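Local coordinates for protein A49R (Vaccinia virus, PDB 4D5T), which inhibits host NF-kappa-B activation by interacting with BTRC, thereby reducing ubiquitination of the inhibitor NFKBIA and keeping p65 in the cytoplasm, at residues I16-L19 with V20-K23; N72-D75 with D76-I80; D35-N38 with F39-R43. All blocks are in the same frame, centred on the assembly; numbering follows the deposited sequence. Where two conformers were deposited one is given.

Contact 1 (I16-L19 with V20-K23); sequences ISQL and VIAK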
loop_
_atom_site.group_PDB
_atom_site.type_symbol
_atom_site.label_atom_id
_atom_site.label_comp_id
_atom_site.label_asym_id
_atom_site.label_seq_id
_atom_site.Cartn_x
_atom_site.Cartn_y
_atom_site.Cartn_z
ATOM N N ILE A 16 3.582 14.501 -2.635
ATOM C CA ILE A 16 3.689 13.505 -1.554
ATOM C C ILE A 16 4.927 12.599 -1.758
ATOM O O ILE A 16 5.612 12.236 -0.800
ATOM C CB ILE A 16 2.421 12.718 -1.327
ATOM C CG1 ILE A 16 2.434 12.070 0.068
ATOM C CG2 ILE A 16 2.186 11.693 -2.389
ATOM C CD1 ILE A 16 2.360 13.066 1.217
ATOM N N SER A 17 5.248 12.285 -3.009
ATOM C CA SER A 17 6.470 11.486 -3.283
ATOM C C SER A 17 7.748 12.255 -2.894
ATOM O O SER A 17 8.657 11.661 -2.296
ATOM C CB SER A 17 6.540 10.991 -4.745
ATOM O OG SER A 17 6.542 12.043 -5.683
ATOM N N GLN A 18 7.763 13.548 -3.126
ATOM C CA GLN A 18 8.824 14.424 -2.621
ATOM C C GLN A 18 8.900 14.447 -1.086
ATOM O O GLN A 18 9.992 14.454 -0.526
ATOM C CB GLN A 18 8.663 15.878 -3.099
ATOM C CG GLN A 18 9.099 16.178 -4.499
ATOM C CD GLN A 18 10.589 15.859 -4.817
ATOM O OE1 GLN A 18 11.456 15.729 -3.931
ATOM N NE2 GLN A 18 10.868 15.658 -6.112
ATOM N N LEU A 19 7.754 14.455 -0.425
ATOM C CA LEU A 19 7.728 14.404 1.069
ATOM C C LEU A 19 8.254 13.076 1.605
ATOM O O LEU A 19 9.020 13.052 2.562
ATOM C CB LEU A 19 6.335 14.681 1.600
ATOM C CG LEU A 19 6.278 14.884 3.124
ATOM C CD1 LEU A 19 7.093 16.108 3.536
ATOM C CD2 LEU A 19 4.851 15.026 3.620
ATOM N N VAL A 20 7.916 11.974 0.930
ATOM C CA VAL A 20 8.451 10.680 1.312
ATOM C C VAL A 20 9.969 10.653 1.268
ATOM O O VAL A 20 10.602 10.279 2.248
ATOM C CB VAL A 20 7.904 9.530 0.422
ATOM C CG1 VAL A 20 8.636 8.243 0.736
ATOM C CG2 VAL A 20 6.412 9.377 0.672
ATOM N N ILE A 21 10.549 11.051 0.147
ATOM C CA ILE A 21 12.001 11.124 0.046
ATOM C C ILE A 21 12.636 12.077 1.100
ATOM O O ILE A 21 13.639 11.727 1.693
ATOM C CB ILE A 21 12.503 11.295 -1.401
ATOM C CG1 ILE A 21 13.925 10.852 -1.583
ATOM C CG2 ILE A 21 12.494 12.697 -1.892
ATOM C CD1 ILE A 21 14.071 9.370 -1.825
ATOM N N ALA A 22 11.982 13.201 1.393
ATOM C CA ALA A 22 12.488 14.161 2.423
ATOM C C ALA A 22 12.397 13.635 3.856
ATOM O O ALA A 22 13.238 13.952 4.687
ATOM C CB ALA A 22 11.698 15.449 2.313
ATOM N N LYS A 23 11.448 12.733 4.132
ATOM C CA LYS A 23 11.202 12.272 5.495
ATOM C C LYS A 23 11.534 10.802 5.809
ATOM O O LYS A 23 11.586 10.445 6.974
ATOM C CB LYS A 23 9.758 12.536 5.913
ATOM C CG LYS A 23 9.318 13.995 5.853
ATOM C CD LYS A 23 10.050 14.900 6.818
ATOM C CE LYS A 23 9.450 16.283 6.780
ATOM N NZ LYS A 23 10.327 17.319 7.405
#

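Contact 2 (N72-D75 with D76-I80); sequences NSLD and DNEII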
loop_
_atom_site.group_PDB
_atom_site.type_symbol
_atom_site.label_atom_id
_atom_site.label_comp_id
_atom_site.label_asym_id
_atom_site.label_seq_id
_atom_site.Cartn_x
_atom_site.Cartn_y
_atom_site.Cartn_z
ATOM N N ASN A 72 -14.772 -11.426 -3.033
ATOM C CA ASN A 72 -15.931 -12.240 -2.618
ATOM C C ASN A 72 -16.141 -13.517 -3.394
ATOM O O ASN A 72 -16.705 -14.457 -2.867
ATOM C CB ASN A 72 -17.247 -11.488 -2.783
ATOM C CG ASN A 72 -17.555 -10.595 -1.617
ATOM O OD1 ASN A 72 -16.780 -10.535 -0.650
ATOM N ND2 ASN A 72 -18.663 -9.862 -1.713
ATOM N N SER A 73 -15.756 -13.532 -4.660
ATOM C CA SER A 73 -15.905 -14.722 -5.490
ATOM C C SER A 73 -14.778 -15.732 -5.224
ATOM O O SER A 73 -14.849 -16.845 -5.691
ATOM C CB SER A 73 -15.912 -14.319 -6.960
ATOM O OG SER A 73 -14.606 -13.979 -7.418
ATOM N N LEU A 74 -13.751 -15.377 -4.460
ATOM C CA LEU A 74 -12.621 -16.288 -4.263
ATOM C C LEU A 74 -12.819 -17.237 -3.105
ATOM O O LEU A 74 -13.459 -16.894 -2.119
ATOM C CB LEU A 74 -11.350 -15.509 -4.024
ATOM C CG LEU A 74 -10.936 -14.522 -5.123
ATOM C CD1 LEU A 74 -9.617 -13.852 -4.749
ATOM C CD2 LEU A 74 -10.842 -15.181 -6.482
ATOM N N ASP A 75 -12.255 -18.428 -3.217
ATOM C CA ASP A 75 -12.245 -19.362 -2.071
ATOM C C ASP A 75 -10.944 -19.239 -1.265
ATOM O O ASP A 75 -10.040 -18.461 -1.603
ATOM C CB ASP A 75 -12.511 -20.814 -2.509
ATOM C CG ASP A 75 -11.449 -21.365 -3.440
ATOM O OD1 ASP A 75 -10.259 -20.972 -3.373
ATOM O OD2 ASP A 75 -11.806 -22.210 -4.262
ATOM N N ASP A 76 -10.873 -19.973 -0.159
ATOM C CA ASP A 76 -9.745 -19.812 0.739
ATOM C C ASP A 76 -8.427 -20.174 0.091
ATOM O O ASP A 76 -7.408 -19.543 0.390
ATOM C CB ASP A 76 -9.937 -20.586 2.040
ATOM C CG ASP A 76 -10.606 -19.737 3.098
ATOM O OD1 ASP A 76 -9.939 -18.798 3.673
ATOM O OD2 ASP A 76 -11.809 -19.992 3.304
ATOM N N ASN A 77 -8.461 -21.171 -0.773
ATOM C CA ASN A 77 -7.262 -21.582 -1.482
ATOM C C ASN A 77 -6.672 -20.515 -2.398
ATOM O O ASN A 77 -5.442 -20.264 -2.450
ATOM C CB ASN A 77 -7.579 -22.789 -2.300
ATOM C CG ASN A 77 -6.416 -23.752 -2.321
ATOM O OD1 ASN A 77 -6.217 -24.523 -1.363
ATOM N ND2 ASN A 77 -5.607 -23.685 -3.377
ATOM N N GLU A 78 -7.575 -19.868 -3.133
ATOM C CA GLU A 78 -7.220 -18.741 -3.981
ATOM C C GLU A 78 -6.702 -17.565 -3.183
ATOM O O GLU A 78 -5.778 -16.862 -3.626
ATOM C CB GLU A 78 -8.441 -18.317 -4.811
ATOM C CG GLU A 78 -8.765 -19.319 -5.874
ATOM C CD GLU A 78 -10.116 -19.085 -6.546
ATOM O OE1 GLU A 78 -11.115 -18.771 -5.852
ATOM O OE2 GLU A 78 -10.171 -19.289 -7.767
ATOM N N ILE A 79 -7.287 -17.307 -2.011
ATOM C CA ILE A 79 -6.795 -16.196 -1.170
ATOM C C ILE A 79 -5.398 -16.486 -0.634
ATOM O O ILE A 79 -4.547 -15.620 -0.564
ATOM C CB ILE A 79 -7.736 -15.920 0.031
ATOM C CG1 ILE A 79 -8.956 -15.184 -0.451
ATOM C CG2 ILE A 79 -7.073 -15.001 1.061
ATOM C CD1 ILE A 79 -8.689 -13.798 -1.027
ATOM N N ILE A 80 -5.176 -17.734 -0.209
ATOM C CA ILE A 80 -3.834 -18.131 0.265
ATOM C C ILE A 80 -2.827 -17.957 -0.818
ATOM O O ILE A 80 -1.749 -17.419 -0.595
ATOM C CB ILE A 80 -3.825 -19.586 0.743
ATOM C CG1 ILE A 80 -4.610 -19.688 2.058
ATOM C CG2 ILE A 80 -2.414 -20.048 0.978
ATOM C CD1 ILE A 80 -4.953 -21.110 2.489
#

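Contact 3 (D35-N38 with F39-R43); sequences DIVN and FIMCR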
loop_
_atom_site.group_PDB
_atom_site.type_symbol
_atom_site.label_atom_id
_atom_site.label_comp_id
_atom_site.label_asym_id
_atom_site.label_seq_id
_atom_site.Cartn_x
_atom_site.Cartn_y
_atom_site.Cartn_z
ATOM N N ASP A 35 2.862 1.088 10.725
ATOM C CA ASP A 35 2.013 1.997 9.927
ATOM C C ASP A 35 1.488 1.325 8.670
ATOM O O ASP A 35 0.332 1.495 8.294
ATOM C CB ASP A 35 2.793 3.274 9.558
ATOM C CG ASP A 35 3.008 4.239 10.744
ATOM O OD1 ASP A 35 2.272 4.122 11.776
ATOM O OD2 ASP A 35 3.858 5.152 10.591
ATOM N N ILE A 36 2.319 0.505 8.019
ATOM C CA ILE A 36 1.865 -0.277 6.859
ATOM C C ILE A 36 0.754 -1.242 7.251
ATOM O O ILE A 36 -0.281 -1.302 6.570
ATOM C CB ILE A 36 3.078 -0.971 6.165
ATOM C CG1 ILE A 36 3.950 0.097 5.511
ATOM C CG2 ILE A 36 2.580 -1.960 5.124
ATOM C CD1 ILE A 36 5.283 -0.404 5.004
ATOM N N VAL A 37 0.942 -1.975 8.354
ATOM C CA VAL A 37 -0.085 -2.902 8.865
ATOM C C VAL A 37 -1.401 -2.128 9.116
ATOM O O VAL A 37 -2.494 -2.538 8.691
ATOM C CB VAL A 37 0.353 -3.648 10.138
ATOM C CG1 VAL A 37 -0.827 -4.469 10.726
ATOM C CG2 VAL A 37 1.501 -4.587 9.814
ATOM N N ASN A 38 -1.275 -1.029 9.812
ATOM C CA ASN A 38 -2.463 -0.220 10.116
ATOM C C ASN A 38 -3.180 0.278 8.842
ATOM O O ASN A 38 -4.394 0.306 8.802
ATOM C CB ASN A 38 -2.110 0.895 11.084
ATOM C CG ASN A 38 -1.905 0.383 12.530
ATOM O OD1 ASN A 38 -2.494 -0.586 12.927
ATOM N ND2 ASN A 38 -1.198 1.137 13.335
ATOM N N PHE A 39 -2.439 0.703 7.828
ATOM C CA PHE A 39 -3.054 1.078 6.551
ATOM C C PHE A 39 -3.865 -0.124 5.958
ATOM O O PHE A 39 -5.010 0.042 5.495
ATOM C CB PHE A 39 -1.972 1.523 5.542
ATOM C CG PHE A 39 -2.512 1.779 4.160
ATOM C CD1 PHE A 39 -3.238 2.945 3.890
ATOM C CD2 PHE A 39 -2.375 0.820 3.160
ATOM C CE1 PHE A 39 -3.739 3.176 2.593
ATOM C CE2 PHE A 39 -2.918 1.017 1.910
ATOM C CZ PHE A 39 -3.612 2.185 1.608
ATOM N N ILE A 40 -3.244 -1.301 5.931
ATOM C CA ILE A 40 -3.880 -2.510 5.437
ATOM C C ILE A 40 -5.196 -2.817 6.196
ATOM O O ILE A 40 -6.167 -3.284 5.567
ATOM C CB ILE A 40 -2.885 -3.677 5.494
ATOM C CG1 ILE A 40 -1.842 -3.471 4.367
ATOM C CG2 ILE A 40 -3.559 -5.017 5.405
ATOM C CD1 ILE A 40 -0.621 -4.348 4.559
ATOM N N MET A 41 -5.196 -2.527 7.487
ATOM C CA MET A 41 -6.364 -2.765 8.370
ATOM C C MET A 41 -7.322 -1.554 8.516
ATOM O O MET A 41 -8.207 -1.560 9.363
ATOM C CB MET A 41 -5.898 -3.162 9.764
ATOM C CG MET A 41 -4.898 -4.345 9.833
ATOM S SD MET A 41 -5.592 -5.810 9.038
ATOM C CE MET A 41 -4.120 -6.841 9.064
ATOM N N CYS A 42 -7.151 -0.551 7.663
ATOM C CA CYS A 42 -8.006 0.620 7.595
ATOM C C CYS A 42 -7.951 1.424 8.868
ATOM O O CYS A 42 -8.989 1.829 9.410
ATOM C CB CYS A 42 -9.440 0.220 7.292
ATOM S SG CYS A 42 -9.762 -0.161 5.587
ATOM N N ARG A 43 -6.750 1.620 9.377
ATOM C CA ARG A 43 -6.474 2.535 10.449
ATOM C C ARG A 43 -5.230 3.382 10.073
ATOM O O ARG A 43 -4.317 3.489 10.860
ATOM C CB ARG A 43 -6.131 1.807 11.729
ATOM C CG ARG A 43 -7.087 0.745 12.158
ATOM C CD ARG A 43 -6.559 0.118 13.446
ATOM N NE ARG A 43 -6.744 -1.323 13.400
ATOM C CZ ARG A 43 -5.773 -2.226 13.325
ATOM N NH1 ARG A 43 -4.495 -1.872 13.324
ATOM N NH2 ARG A 43 -6.094 -3.515 13.263
#

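Contact 1 (I16-L19 with V20-K23)
The carboxamide of Gln18 is the one flat side-chain group that touches across this helical turn, and its contact with Ile21 is made through the oxygen alone: in the conformer described, OE1 lies 3.8 Å from Ile21 CG2. The bend of the glutamine chain at chi2 (-58°) swings the amide forward along the helix, which carries OE1 to that methyl, and the two side chains meet obliquely. The same methyl of this conformer, Ile21 CG2, also sits 3.3 Å from the backbone oxygen Gln18 O.

One residue further on, the aliphatic parts of Leu19 and Lys23 meet. Leu19 CD1 approaches Lys23 CG at 3.8 Å and CE at 4.0 Å, so the bent lysine chain passes the leucine methyl with its carbons while NZ extends beyond. On the buried side, Val20 CG2 rests 3.3 Å from Ile16 O.

Four successive i to i+4 backbone bonds run beneath these side chains. Ile21 N to Ser17 O is nearly straight (174°), whereas Lys23 N to Leu19 O, though 2.9 Å long, is bent to 130° at the last turn of helix 9-23. In the conformer described, Ser17 OG bonds back to Leu13 O and Ala14 O within the same helix.

This is the C-terminal half of an amphipathic helix in a Bcl-2-like bundle: Ile16, Leu19 and Val20 pack on helix 49-61, while Ser17, Gln18 and Val20 meet helix 132-150.

Contact 2 (N72-D75 with D76-I80)
Glu78 reaches back from the first turn of helix 76-87 to the backbone of Asp75. Its CB lies 3.5 Å from Asp75 OD1, and CG comes closer to the same oxygen, at 3.3 Å. Beyond CG the chain is extended (chi2 169°), carrying CD past Leu74 CD2 and ending with OE1 at Asp75 N. The bond from Asp75 N to Glu78 OE1 is 2.9 Å long and nearly straight (166°), and it uses the anti lone pair of OE1, the one directed away from OE2. The same oxygen also touches Leu74 CA.

Asp75 answers in the reverse direction. Its CG stands between the backbone N and the carbonyl carbon (chi1 63°), which brings OD1 to Glu78 N at 2.9 Å, met nearly along the C-O axis. The carboxylates consequently come close, with Asp75 OD1 and Glu78 OE1 3.4 Å apart; the two N-H groups and the helix N-terminus probably offset this repulsion.

Alongside, Leu74 CD1 packs on Ile79 CD1 at 3.8 Å, their side chains crossing at about a right angle. Ile79 continues onto Phe114 and Tyr118 of helix 112-126.

Reciprocal bonds between the N-cap Asp75 and Glu78 three residues on define a capping box, which starts the helix at the protein surface.

Contact 3 (D35-N38 with F39-R43)
Asp35 meets Phe39 through the backbone, its carbonyl oxygen accepting from Phe39 N, while its carboxylate turns elsewhere and bonds Asn48. Ile36 follows with the next helical bond, to Ile40 N, and a side-chain contact: CG2 lies 4.0 Å from Ile40 CD1, the two chains crossing at a slant. At Val37 the partner is Met41. The side chains run side by side in the same direction, and Met41 CG, anti to the carbonyl carbon (chi1 -53°), comes 3.2 Å from Val37 O; that oxygen accepts from Met41 N.

Asn38 closes the helix. Its backbone oxygen accepts from Arg43 N at 2.8 Å and only weakly from Met41 N. Together with Cys42 N to Phe39 O, this makes a Schellman motif, with Cys42 at positive phi (63°) as the C-prime residue. The modelled approach of Arg43 NH1 to Asn38 OD1, 2.4 Å, is implausibly short, so the detailed placement of the guanidinium over Met41 CB is doubtful.

Chemically, the turn supplies main-chain N-H partners for Asn38 O and Phe39 O, and these two bonds, made possible by the positive phi of Cys42, are what terminates the helix.

In the fold
The three contacts are local turns on different helices of one compact all-helical chain, a Bcl-2 family fold. Contact 3 is nearest the middle, its centre about 9 Å from that of the chain, and packs against helices 49-61, 95-109 and 112-126. Contacts 1 and 2 lie farther out on opposite sides, their centres about 36 Å apart. None touches another: nearest atoms are about 10 Å apart between contacts 1 and 3 and about 11 Å between contacts 2 and 3. Helix 49-61 is shared by contacts 1 and 3, and helix 112-126 by contacts 2 and 3. Contact 2 starts a helix, whereas contacts 1 and 3 lie at C-terminal ends.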